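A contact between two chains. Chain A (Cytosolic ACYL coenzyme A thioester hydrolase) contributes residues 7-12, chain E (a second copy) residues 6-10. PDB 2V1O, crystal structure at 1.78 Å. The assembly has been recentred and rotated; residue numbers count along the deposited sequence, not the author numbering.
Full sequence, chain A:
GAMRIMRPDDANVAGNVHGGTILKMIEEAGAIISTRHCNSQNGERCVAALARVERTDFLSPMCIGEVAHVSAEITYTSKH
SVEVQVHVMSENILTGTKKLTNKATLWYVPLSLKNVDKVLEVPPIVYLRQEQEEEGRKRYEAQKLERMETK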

ATOM      1  N   ARG A   7       7.418  -5.039  -8.434  1.00 12.03           N
ATOM      2  CA  ARG A   7       6.325  -4.251  -9.015  1.00 13.21           C
ATOM      3  C   ARG A   7       6.828  -2.838  -9.343  1.00 12.00           C
ATOM      4  O   ARG A   7       7.871  -2.431  -8.834  1.00 11.78           O
ATOM      5  CB  ARG A   7       5.157  -4.169  -8.014  1.00 12.78           C
ATOM      6  CG  ARG A   7       4.606  -5.522  -7.558  1.00 15.55           C
ATOM      7  CD  ARG A   7       3.859  -5.416  -6.213  1.00 16.20           C
ATOM      8  NE  ARG A   7       2.470  -4.977  -6.360  1.00 25.04           N
ATOM      9  CZ  ARG A   7       1.551  -5.015  -5.390  1.00 26.21           C
ATOM     10  NH1 ARG A   7       1.854  -5.487  -4.182  1.00 27.74           N
ATOM     11  NH2 ARG A   7       0.316  -4.589  -5.628  1.00 28.81           N
ATOM     12  N   PRO A   8       6.098  -2.083 -10.192  1.00 12.01           N
ATOM     13  CA  PRO A   8       6.530  -0.719 -10.536  1.00 11.98           C
ATOM     14  C   PRO A   8       6.850   0.187  -9.338  1.00 12.31           C
ATOM     15  O   PRO A   8       7.815   0.961  -9.401  1.00 12.11           O
ATOM     16  CB  PRO A   8       5.335  -0.174 -11.322  1.00 12.22           C
ATOM     17  CG  PRO A   8       4.791  -1.391 -11.996  1.00 12.18           C
ATOM     18  CD  PRO A   8       4.880  -2.456 -10.933  1.00 11.79           C
ATOM     19  N   ASP A   9       6.071   0.084  -8.260  1.00 12.08           N
ATOM     20  CA  ASP A   9       6.314   0.922  -7.076  1.00 13.43           C
ATOM     21  C   ASP A   9       7.577   0.536  -6.295  1.00 13.00           C
ATOM     22  O   ASP A   9       8.035   1.297  -5.443  1.00 13.67           O
ATOM     23  CB  ASP A   9       5.085   0.996  -6.162  1.00 13.54           C
ATOM     24  CG  ASP A   9       4.196   2.217  -6.460  1.00 16.30           C
ATOM     25  OD1 ASP A   9       4.145   2.687  -7.614  1.00 15.63           O
ATOM     26  OD2 ASP A   9       3.554   2.727  -5.515  1.00 20.43           O
ATOM     27  N   ASP A  10       8.144  -0.626  -6.621  1.00 12.82           N
ATOM     28  CA  ASP A  10       9.389  -1.107  -6.024  1.00 13.35           C
ATOM     29  C   ASP A  10      10.616  -0.545  -6.735  1.00 13.32           C
ATOM     30  O   ASP A  10      11.732  -0.772  -6.288  1.00 13.62           O
ATOM     31  CB  ASP A  10       9.462  -2.633  -6.088  1.00 13.23           C
ATOM     32  CG  ASP A  10       8.368  -3.304  -5.299  1.00 13.34           C
ATOM     33  OD1 ASP A  10       8.079  -2.868  -4.164  1.00 12.62           O
ATOM     34  OD2 ASP A  10       7.803  -4.285  -5.814  1.00 13.87           O
ATOM     35  N   ALA A  11      10.404   0.162  -7.845  1.00 13.34           N
ATOM     36  CA  ALA A  11      11.501   0.545  -8.734  1.00 13.94           C
ATOM     37  C   ALA A  11      11.540   2.029  -9.068  1.00 14.60           C
ATOM     38  O   ALA A  11      10.517   2.727  -9.014  1.00 14.34           O
ATOM     39  CB  ALA A  11      11.466  -0.283 -10.016  1.00 13.19           C
ATOM     40  N   ASN A  12      12.736   2.499  -9.417  1.00 15.73           N
ATOM     41  CA  ASN A  12      12.939   3.878  -9.869  1.00 17.58           C
ATOM     42  C   ASN A  12      12.430   4.105 -11.298  1.00 18.11           C
ATOM     43  O   ASN A  12      11.822   3.212 -11.900  1.00 18.30           O
ATOM     44  CB  ASN A  12      14.413   4.291  -9.725  1.00 17.86           C
ATOM     45  CG  ASN A  12      15.350   3.505 -10.638  1.00 18.74           C
ATOM     46  OD1 ASN A  12      14.951   3.007 -11.687  1.00 20.07           O
ATOM     47  ND2 ASN A  12      16.614   3.414 -10.242  1.00 20.84           N
TER
ATOM     48  N   MET E   6       7.463  10.853  -6.337  1.00 15.84           N
ATOM     49  CA  MET E   6       6.217  10.385  -6.928  1.00 15.99           C
ATOM     50  C   MET E   6       6.445   9.050  -7.646  1.00 15.18           C
ATOM     51  O   MET E   6       7.377   8.911  -8.427  1.00 14.82           O
ATOM     52  CB  MET E   6       5.656  11.444  -7.883  1.00 15.91           C
ATOM     53  CG  MET E   6       5.309  12.777  -7.213  1.00 16.79           C
ATOM     54  SD  MET E   6       3.956  12.680  -6.001  1.00 19.86           S
ATOM     55  CE  MET E   6       4.845  12.317  -4.490  1.00 14.03           C
ATOM     56  N   ARG E   7       5.575   8.085  -7.363  1.00 15.08           N
ATOM     57  CA  ARG E   7       5.705   6.718  -7.857  1.00 15.41           C
ATOM     58  C   ARG E   7       4.579   6.401  -8.838  1.00 14.70           C
ATOM     59  O   ARG E   7       3.585   7.124  -8.868  1.00 14.77           O
ATOM     60  CB  ARG E   7       5.683   5.736  -6.676  1.00 15.71           C
ATOM     61  CG  ARG E   7       6.692   6.068  -5.578  1.00 18.06           C
ATOM     62  CD  ARG E   7       7.065   4.840  -4.756  1.00 23.05           C
ATOM     63  NE  ARG E   7       8.174   5.117  -3.836  1.00 26.28           N
ATOM     64  CZ  ARG E   7       9.457   5.218  -4.194  1.00 28.47           C
ATOM     65  NH1 ARG E   7       9.824   5.077  -5.465  1.00 29.68           N
ATOM     66  NH2 ARG E   7      10.379   5.472  -3.276  1.00 28.72           N
ATOM     67  N   PRO E   8       4.732   5.327  -9.645  1.00 15.08           N
ATOM     68  CA  PRO E   8       3.699   4.905 -10.599  1.00 14.90           C
ATOM     69  C   PRO E   8       2.279   4.879 -10.028  1.00 14.84           C
ATOM     70  O   PRO E   8       1.368   5.402 -10.664  1.00 15.43           O
ATOM     71  CB  PRO E   8       4.168   3.505 -11.019  1.00 15.00           C
ATOM     72  CG  PRO E   8       5.654   3.612 -10.948  1.00 15.50           C
ATOM     73  CD  PRO E   8       5.935   4.474  -9.744  1.00 14.76           C
ATOM     74  N   ASP E   9       2.093   4.317  -8.834  1.00 14.42           N
ATOM     75  CA  ASP E   9       0.752   4.270  -8.228  1.00 14.59           C
ATOM     76  C   ASP E   9       0.162   5.645  -7.819  1.00 14.23           C
ATOM     77  O   ASP E   9      -1.040   5.752  -7.595  1.00 13.85           O
ATOM     78  CB  ASP E   9       0.686   3.251  -7.076  1.00 15.08           C
ATOM     79  CG  ASP E   9       0.086   1.899  -7.506  1.00 16.58           C
ATOM     80  OD1 ASP E   9       0.336   1.436  -8.643  1.00 14.72           O
ATOM     81  OD2 ASP E   9      -0.646   1.286  -6.697  1.00 18.90           O
ATOM     82  N   ASP E  10       1.003   6.680  -7.751  1.00 13.82           N
ATOM     83  CA  ASP E  10       0.566   8.060  -7.483  1.00 14.22           C
ATOM     84  C   ASP E  10      -0.017   8.758  -8.722  1.00 14.11           C
ATOM     85  O   ASP E  10      -0.612   9.838  -8.617  1.00 14.05           O
ATOM     86  CB  ASP E  10       1.748   8.907  -6.978  1.00 14.41           C
ATOM     87  CG  ASP E  10       2.348   8.377  -5.684  1.00 15.28           C
ATOM     88  OD1 ASP E  10       1.585   7.958  -4.798  1.00 15.50           O
ATOM     89  OD2 ASP E  10       3.594   8.393  -5.553  1.00 16.10           O
TER
HETATM   90  O   HOH W   1       8.595   3.564  -7.189  1.00 36.26           O

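The same residue meets itself across this contact, yet the two copies play different parts: the carboxylate of Asp A9 accepts a hydrogen bond from the backbone of Asp E9, and no reciprocal bond is formed. Asp E9 N donates to Asp A9 OD1 over 2.9 Å with an N-H...O angle of 163°, a nearly straight bond and the one direct hydrogen bond between the stretches. The two carboxylates also lie close together, with Asp A9 OD1 4.1 Å from Asp E9 OD1. The amide hydrogen gives the Asp A9 carboxylate a favourable partner despite that proximity, and Asp E9 OD1 is itself hydrogen-bonded elsewhere in the structure.

Both stretches fold in the same way. In each, residues 8-10 form a short 3-10 segment, introduced by an extended residue 7 and closed by a backbone bond from the amide of residue 10 to the carbonyl of residue 7: Asp A10 N to Arg A7 O is 2.9 Å, and Asp E10 N to Arg E7 O is 2.8 Å. The aspartate at position 10 reinforces the turn by folding back on it. Asp A10 OD2 accepts from Arg A7 N at 2.8 Å, and Asp E10 OD2 accepts from Arg E7 N at 2.7 Å. Across the contact, the nearest CA pair is Asp A9 CA and Arg E7 CA, 5.9 Å apart, with Pro E8 CA almost as close to Asp A9 CA.

Asp A9 is covered more than any other residue in the contact. Its CA-to-CB bond points sideways, but the end of the side chain comes nearer to chain E. The chi1 angles of Asp A9 and Asp E9 both lie off the standard wells, at -94° and -98°. Asp A9 OD1 reaches the start of the chain E 3-10 segment, where it lies 3.5 Å from Arg E7 CB and 3.3 Å from Pro E8 CD in addition to bonding the Asp E9 amide. Asp A9 OD1 is also 3.4 Å from Pro E8 N, but a proline nitrogen within the chain has no hydrogen to share, and the next amide along supplies the bond. The other carboxylate oxygen, Asp A9 OD2, packs 3.3 Å from Asp E9 CB.

Beside this polar centre the two prolines supply an apolar contact. The CA-to-CB bonds of Pro A8 and Pro E8 both point toward the other stretch, and Pro A8 CB meets Pro E8 CG at 3.8 Å, a van der Waals distance between ring carbons.

Arg E7 makes its polar link to chain A through a water. Arg E7 NH1 donates to the oxygen of water 1 at 2.6 Å, and that oxygen lies 2.8 Å from Ala A11 O and 2.9 Å from Asp A9 O. The water accepts from the guanidinium and offers its own two hydrogens to these carbonyls, the bond to Asp A9 being weak; the direct separation of Arg E7 NH1 from Ala A11 O is 4.3 Å. Ala A11 takes part through its carbonyl; its CA-to-CB bond points away from chain E.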